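Local coordinates for putative branched chain amino acid ABC transporter, periplasmic amino acid-binding protein (PDB 4XFK) that probably serves as the periplasmic binding component of an amino-acid uptake system, capturing branched-chain and other small amino acids for an ABC transporter, at residues V356-K361 with L375-F380; A139-T144 with V264-N269. The protein carries 1 engineered substitution. All blocks are in the same frame, centred on the assembly; numbering follows the deposited sequence.

Interaction 1. Residues V356-K361 with L375-F380; sequences VQEVSK and LPFKTF. With ACT (acetate ion), chain C.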
loop_
_atom_site.group_PDB
_atom_site.type_symbol
_atom_site.label_atom_id
_atom_site.label_comp_id
_atom_site.label_asym_id
_atom_site.label_seq_id
_atom_site.Cartn_x
_atom_site.Cartn_y
_atom_site.Cartn_z
ATOM N N VAL A 356 -3.752 -4.847 13.115
ATOM C CA VAL A 356 -2.895 -6.022 13.134
ATOM C C VAL A 356 -3.775 -7.262 13.271
ATOM O O VAL A 356 -4.698 -7.293 14.088
ATOM C CB VAL A 356 -1.835 -5.945 14.245
ATOM C CG1 VAL A 356 -0.763 -6.984 13.993
ATOM C CG2 VAL A 356 -1.217 -4.548 14.269
ATOM N N GLN A 357 -3.484 -8.265 12.444
ATOM C CA GLN A 357 -4.385 -9.388 12.204
ATOM C C GLN A 357 -3.635 -10.713 12.228
ATOM O O GLN A 357 -2.475 -10.785 11.794
ATOM C CB GLN A 357 -5.046 -9.232 10.835
ATOM C CG GLN A 357 -5.860 -7.953 10.671
ATOM C CD GLN A 357 -5.956 -7.503 9.230
ATOM O OE1 GLN A 357 -6.570 -8.175 8.401
ATOM N NE2 GLN A 357 -5.353 -6.356 8.921
ATOM N N GLU A 358 -4.304 -11.761 12.708
ATOM C CA GLU A 358 -3.720 -13.100 12.752
ATOM C C GLU A 358 -4.519 -14.057 11.877
ATOM O O GLU A 358 -5.732 -13.914 11.747
ATOM C CB GLU A 358 -3.694 -13.617 14.190
ATOM C CG GLU A 358 -5.075 -13.766 14.822
ATOM C CD GLU A 358 -5.019 -14.262 16.246
ATOM O OE1 GLU A 358 -4.634 -15.429 16.450
ATOM O OE2 GLU A 358 -5.362 -13.482 17.157
ATOM N N VAL A 359 -3.845 -15.032 11.278
ATOM C CA VAL A 359 -4.550 -16.054 10.513
ATOM C C VAL A 359 -5.204 -17.037 11.485
ATOM O O VAL A 359 -4.525 -17.633 12.325
ATOM C CB VAL A 359 -3.601 -16.789 9.558
ATOM C CG1 VAL A 359 -4.359 -17.850 8.772
ATOM C CG2 VAL A 359 -2.927 -15.781 8.619
ATOM N N SER A 360 -6.522 -17.191 11.371
ATOM C CA SER A 360 -7.307 -17.902 12.371
ATOM C C SER A 360 -8.589 -18.449 11.767
ATOM O O SER A 360 -9.168 -17.839 10.869
ATOM C CB SER A 360 -7.664 -16.955 13.519
ATOM O OG SER A 360 -8.574 -17.560 14.426
ATOM N N LYS A 361 -9.042 -19.591 12.274
ATOM C CA LYS A 361 -10.317 -20.149 11.850
ATOM C C LYS A 361 -11.473 -19.298 12.361
ATOM O O LYS A 361 -12.605 -19.440 11.896
ATOM C CB LYS A 361 -10.480 -21.580 12.359
ATOM C CG LYS A 361 -9.616 -22.595 11.647
ATOM C CD LYS A 361 -9.942 -23.989 12.145
ATOM C CE LYS A 361 -9.132 -25.042 11.425
ATOM N NZ LYS A 361 -9.553 -26.392 11.870
ATOM N N LEU A 375 -8.047 -12.383 11.189
ATOM C CA LEU A 375 -8.827 -11.971 12.348
ATOM C C LEU A 375 -8.094 -10.809 13.006
ATOM O O LEU A 375 -6.929 -10.947 13.377
ATOM C CB LEU A 375 -8.924 -13.133 13.337
ATOM C CG LEU A 375 -9.709 -12.870 14.624
ATOM C CD1 LEU A 375 -11.197 -12.919 14.347
ATOM C CD2 LEU A 375 -9.324 -13.872 15.717
ATOM N N PRO A 376 -8.766 -9.654 13.145
ATOM C CA PRO A 376 -8.109 -8.496 13.760
ATOM C C PRO A 376 -7.940 -8.675 15.267
ATOM O O PRO A 376 -8.842 -9.216 15.912
ATOM C CB PRO A 376 -9.086 -7.351 13.471
ATOM C CG PRO A 376 -10.425 -8.011 13.387
ATOM C CD PRO A 376 -10.185 -9.393 12.828
ATOM N N PHE A 377 -6.811 -8.233 15.821
ATOM C CA PHE A 377 -6.628 -8.294 17.275
ATOM C C PHE A 377 -6.140 -6.993 17.918
ATOM O O PHE A 377 -6.138 -6.877 19.143
ATOM C CB PHE A 377 -5.750 -9.483 17.695
ATOM C CG PHE A 377 -4.331 -9.420 17.191
ATOM C CD1 PHE A 377 -3.369 -8.684 17.868
ATOM C CD2 PHE A 377 -3.949 -10.134 16.061
ATOM C CE1 PHE A 377 -2.060 -8.637 17.415
ATOM C CE2 PHE A 377 -2.646 -10.088 15.608
ATOM C CZ PHE A 377 -1.696 -9.353 16.293
ATOM N N LYS A 378 -5.726 -6.027 17.103
ATOM C CA LYS A 378 -5.274 -4.735 17.613
ATOM C C LYS A 378 -5.432 -3.673 16.539
ATOM O O LYS A 378 -4.993 -3.862 15.410
ATOM C CB LYS A 378 -3.806 -4.802 18.060
ATOM C CG LYS A 378 -3.202 -3.461 18.481
ATOM C CD LYS A 378 -3.881 -2.906 19.727
ATOM C CE LYS A 378 -3.255 -1.586 20.154
ATOM N NZ LYS A 378 -3.934 -0.992 21.342
ATOM N N THR A 379 -6.058 -2.557 16.890
ATOM C CA THR A 379 -6.129 -1.417 15.985
ATOM C C THR A 379 -5.392 -0.244 16.600
ATOM O O THR A 379 -5.662 0.143 17.738
ATOM C CB THR A 379 -7.573 -0.998 15.694
ATOM O OG1 THR A 379 -8.233 -2.038 14.967
ATOM C CG2 THR A 379 -7.600 0.283 14.869
ATOM N N PHE A 380 -4.442 0.300 15.852
ATOM C CA PHE A 380 -3.749 1.510 16.256
ATOM C C PHE A 380 -4.428 2.693 15.595
ATOM O O PHE A 380 -4.767 2.639 14.414
ATOM C CB PHE A 380 -2.280 1.452 15.840
ATOM C CG PHE A 380 -1.484 0.424 16.579
ATOM C CD1 PHE A 380 -1.104 0.645 17.898
ATOM C CD2 PHE A 380 -1.103 -0.756 15.963
ATOM C CE1 PHE A 380 -0.366 -0.304 18.596
ATOM C CE2 PHE A 380 -0.354 -1.707 16.650
ATOM C CZ PHE A 380 0.012 -1.483 17.972
HETATM C C ACT C . -9.751 -5.029 16.630
HETATM O O ACT C . -9.540 -5.456 17.790
HETATM O OXT ACT C . -8.761 -4.521 16.059
HETATM C CH3 ACT C . -11.094 -5.131 15.963
#
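A classic beta bulge lets Phe377 and Lys378 both face Val356 where strands 350-360 and 373-380 pair antiparallel. Val356 O is the shared acceptor. Phe377 N reaches it at 2.9 Å in a nearly straight bond, N-H...O 175°. Lys378 N adds a weak bond to the same oxygen. On the same edge, Val356 N donates to Lys378 O at 2.8 Å. Beyond the bulge the pairing becomes regular. Glu358 and Leu375 form a hydrogen-bonded pair, with Glu358 N to Leu375 O and Leu375 N to Glu358 O both at 2.8 Å. Gln357 and Pro376 make the non-hydrogen-bonded pair between, and Gln357 CA closes to 3.2 Å from Leu375 O.

The Phe377 side chain swings back to the partner strand at its end; CG sits between the backbone N and the carbonyl carbon, chi1 64°. Val356 O lies over one ring face, offset toward the rim, and Glu358 N comes to the ring edge, near its plane. Val356 CG1 meets the ring tip, 3.4 Å from Phe377 CZ. Its other methyl, CG2, touches the edge of the Phe380 ring at CE2. The Glu358 carboxylate stands almost perpendicular to the Phe377 ring, with OE2 3.8 Å from Phe377 CD2. Lys152 of helix 138-152 makes a cation-pi contact with this ring and a long, weak ion pair with Glu358.

These strands belong to the mixed sheet of a periplasmic binding protein fold. On the sheet face carrying Gln357 and Pro376, the Gln357 amide is held by Asn269, Thr266 and Val355 O. An acetate ion, probably from the crystallisation liquor, accepts a hydrogen bond from Thr379 OG1 through OXT.

Interaction 2. Residues A139-T144 with V264-N269; sequences AIRFKT and VSTPFN. Engineered in segment 139-144: Arg141 (natural residue His).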
loop_
_atom_site.group_PDB
_atom_site.type_symbol
_atom_site.label_atom_id
_atom_site.label_comp_id
_atom_site.label_asym_id
_atom_site.label_seq_id
_atom_site.Cartn_x
_atom_site.Cartn_y
_atom_site.Cartn_z
ATOM N N ALA A 139 7.919 2.077 7.500
ATOM C CA ALA A 139 7.968 2.387 8.926
ATOM C C ALA A 139 6.636 2.092 9.604
ATOM O O ALA A 139 6.588 1.471 10.665
ATOM C CB ALA A 139 8.385 3.841 9.151
ATOM N N ILE A 140 5.550 2.531 8.983
ATOM C CA ILE A 140 4.230 2.288 9.541
ATOM C C ILE A 140 3.928 0.784 9.587
ATOM O O ILE A 140 3.460 0.270 10.609
ATOM C CB ILE A 140 3.141 3.025 8.730
ATOM C CG1 ILE A 140 3.363 4.548 8.789
ATOM C CG2 ILE A 140 1.754 2.630 9.218
ATOM C CD1 ILE A 140 2.467 5.342 7.837
ATOM N N ARG A 141 4.189 0.083 8.482
ATOM C CA ARG A 141 3.933 -1.356 8.425
ATOM C C ARG A 141 4.638 -2.105 9.555
ATOM O O ARG A 141 4.029 -2.914 10.265
ATOM C CB ARG A 141 4.407 -1.952 7.095
ATOM C CG ARG A 141 3.597 -1.575 5.865
ATOM C CD ARG A 141 2.222 -2.203 5.811
ATOM N NE ARG A 141 1.652 -1.976 4.486
ATOM C CZ ARG A 141 0.456 -2.405 4.094
ATOM N NH1 ARG A 141 -0.308 -3.112 4.915
ATOM N NH2 ARG A 141 0.021 -2.120 2.874
ATOM N N PHE A 142 5.936 -1.855 9.709
ATOM C CA PHE A 142 6.732 -2.738 10.551
ATOM C C PHE A 142 6.794 -2.356 12.015
ATOM O O PHE A 142 6.939 -3.224 12.866
ATOM C CB PHE A 142 8.052 -3.134 9.875
ATOM C CG PHE A 142 7.807 -4.092 8.760
ATOM C CD1 PHE A 142 7.716 -5.456 9.017
ATOM C CD2 PHE A 142 7.498 -3.627 7.487
ATOM C CE1 PHE A 142 7.396 -6.346 8.011
ATOM C CE2 PHE A 142 7.166 -4.516 6.469
ATOM C CZ PHE A 142 7.099 -5.872 6.735
ATOM N N LYS A 143 6.596 -1.081 12.324
ATOM C CA LYS A 143 6.366 -0.673 13.701
ATOM C C LYS A 143 5.059 -1.277 14.194
ATOM O O LYS A 143 5.003 -1.905 15.250
ATOM C CB LYS A 143 6.279 0.847 13.804
ATOM C CG LYS A 143 5.694 1.317 15.125
ATOM C CD LYS A 143 5.333 2.800 15.109
ATOM C CE LYS A 143 4.036 3.084 14.346
ATOM N NZ LYS A 143 4.256 3.355 12.897
ATOM N N THR A 144 3.989 -1.088 13.415
ATOM C CA THR A 144 2.685 -1.568 13.868
ATOM C C THR A 144 2.604 -3.088 13.979
ATOM O O THR A 144 2.041 -3.593 14.950
ATOM C CB THR A 144 1.481 -1.008 13.051
ATOM O OG1 THR A 144 1.591 -1.392 11.676
ATOM C CG2 THR A 144 1.393 0.515 13.152
ATOM N N VAL A 264 -0.250 -10.069 9.878
ATOM C CA VAL A 264 -0.131 -8.971 8.921
ATOM C C VAL A 264 -0.675 -7.708 9.585
ATOM O O VAL A 264 -1.550 -7.790 10.447
ATOM C CB VAL A 264 -0.895 -9.286 7.603
ATOM C CG1 VAL A 264 -2.408 -9.277 7.820
ATOM C CG2 VAL A 264 -0.496 -8.337 6.466
ATOM N N SER A 265 -0.130 -6.550 9.219
ATOM C CA SER A 265 -0.688 -5.266 9.634
ATOM C C SER A 265 -1.079 -4.502 8.376
ATOM O O SER A 265 -0.251 -4.329 7.473
ATOM C CB SER A 265 0.330 -4.467 10.437
ATOM O OG SER A 265 -0.253 -3.241 10.846
ATOM N N THR A 266 -2.345 -4.087 8.303
ATOM C CA THR A 266 -2.871 -3.405 7.114
ATOM C C THR A 266 -3.851 -2.306 7.526
ATOM O O THR A 266 -4.246 -2.241 8.686
ATOM C CB THR A 266 -3.626 -4.366 6.162
ATOM O OG1 THR A 266 -4.955 -4.544 6.649
ATOM C CG2 THR A 266 -2.922 -5.698 5.993
ATOM N N PRO A 267 -4.255 -1.438 6.579
ATOM C CA PRO A 267 -5.216 -0.390 6.942
ATOM C C PRO A 267 -6.660 -0.867 7.130
ATOM O O PRO A 267 -7.533 -0.028 7.343
ATOM C CB PRO A 267 -5.166 0.564 5.736
ATOM C CG PRO A 267 -3.903 0.245 5.019
ATOM C CD PRO A 267 -3.666 -1.206 5.244
ATOM N N PHE A 268 -6.925 -2.168 7.065
ATOM C CA PHE A 268 -8.314 -2.619 7.023
ATOM C C PHE A 268 -8.503 -4.083 7.417
ATOM O O PHE A 268 -7.651 -4.937 7.149
ATOM C CB PHE A 268 -8.870 -2.406 5.608
ATOM C CG PHE A 268 -10.253 -2.966 5.408
ATOM C CD1 PHE A 268 -11.363 -2.309 5.916
ATOM C CD2 PHE A 268 -10.440 -4.155 4.721
ATOM C CE1 PHE A 268 -12.646 -2.827 5.736
ATOM C CE2 PHE A 268 -11.721 -4.678 4.539
ATOM C CZ PHE A 268 -12.814 -4.012 5.049
ATOM N N ASN A 269 -9.639 -4.370 8.039
ATOM C CA ASN A 269 -10.116 -5.735 8.144
ATOM C C ASN A 269 -11.637 -5.643 8.191
ATOM O O ASN A 269 -12.170 -4.736 8.819
ATOM C CB ASN A 269 -9.541 -6.414 9.398
ATOM C CG ASN A 269 -10.043 -7.827 9.579
ATOM O OD1 ASN A 269 -11.183 -8.036 9.981
ATOM N ND2 ASN A 269 -9.192 -8.808 9.294
#
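Arg141 reaches from helix 138-152 to the C-terminal end of strand 263-266, a helix-to-sheet contact inside a periplasmic binding protein fold. Arg141 is an engineered residue; the natural one is His. Its CB starts on the helix flank, and CG is anti to the carbonyl carbon, chi1 -71°. The chain bends at chi2, also -71°, and CD arrives 3.7 Å from Ser265 O. NE turns to another partner, the carboxylate of Glu118, in a salt bridge. CZ stays 4.0 Å from Ser265 O, and the bond is made by NH1. Arg141 NH1 donates to Ser265 O at 2.8 Å, with an N-H...O angle of 148°. The oxygen lies in the guanidinium plane, and NH1 meets one of its lone pairs in the carbonyl plane. The same nitrogen lies 3.4 Å from Thr266 CA and also touches Pro267 CD. Held at NE by Glu118 and at NH1 by Ser265 O, the guanidinium would keep its orientation. The side chain is about 7 Å from a bound sodium ion.

At the end of the strand, Thr266 OG1 accepts from Phe268 N in an ST turn and also from Gln357 NE2.

One turn along the helix from Arg141, a second polar link joins the same strand. Ser265 OG donates to Thr144 OG1 at 2.7 Å. Thr144 OG1 in turn donates to Ile140 O, also at 2.7 Å, so this buried hydroxyl has both a donor and an acceptor. Ile140 O is gripped by two donors of one residue: Thr144 OG1 and Thr144 N approach it from opposite faces of its carbonyl plane.

The two interactions lie about 11 Å apart, centre to centre, and both involve one mixed sheet, in which strands 263-266 and 350-360 are antiparallel neighbours. Along the chain, 139-144 with 264-269 closes before 356-361 with 375-380 opens. They touch directly: Gln357 N is 2.8 Å from Val264 O, and Pro376 CD packs 3.3 Å from Asn269 OD1. Helix 138-152, which supplies one side of interaction 2, also flanks interaction 1: its Thr144 packs on Phe380. The late strands 350-360 and 373-380 extend the sheet beyond its parallel strands, which include 158-164 and 263-266. Late chain thus completes the lobe built on that sheet, with helix 138-152 packed against it.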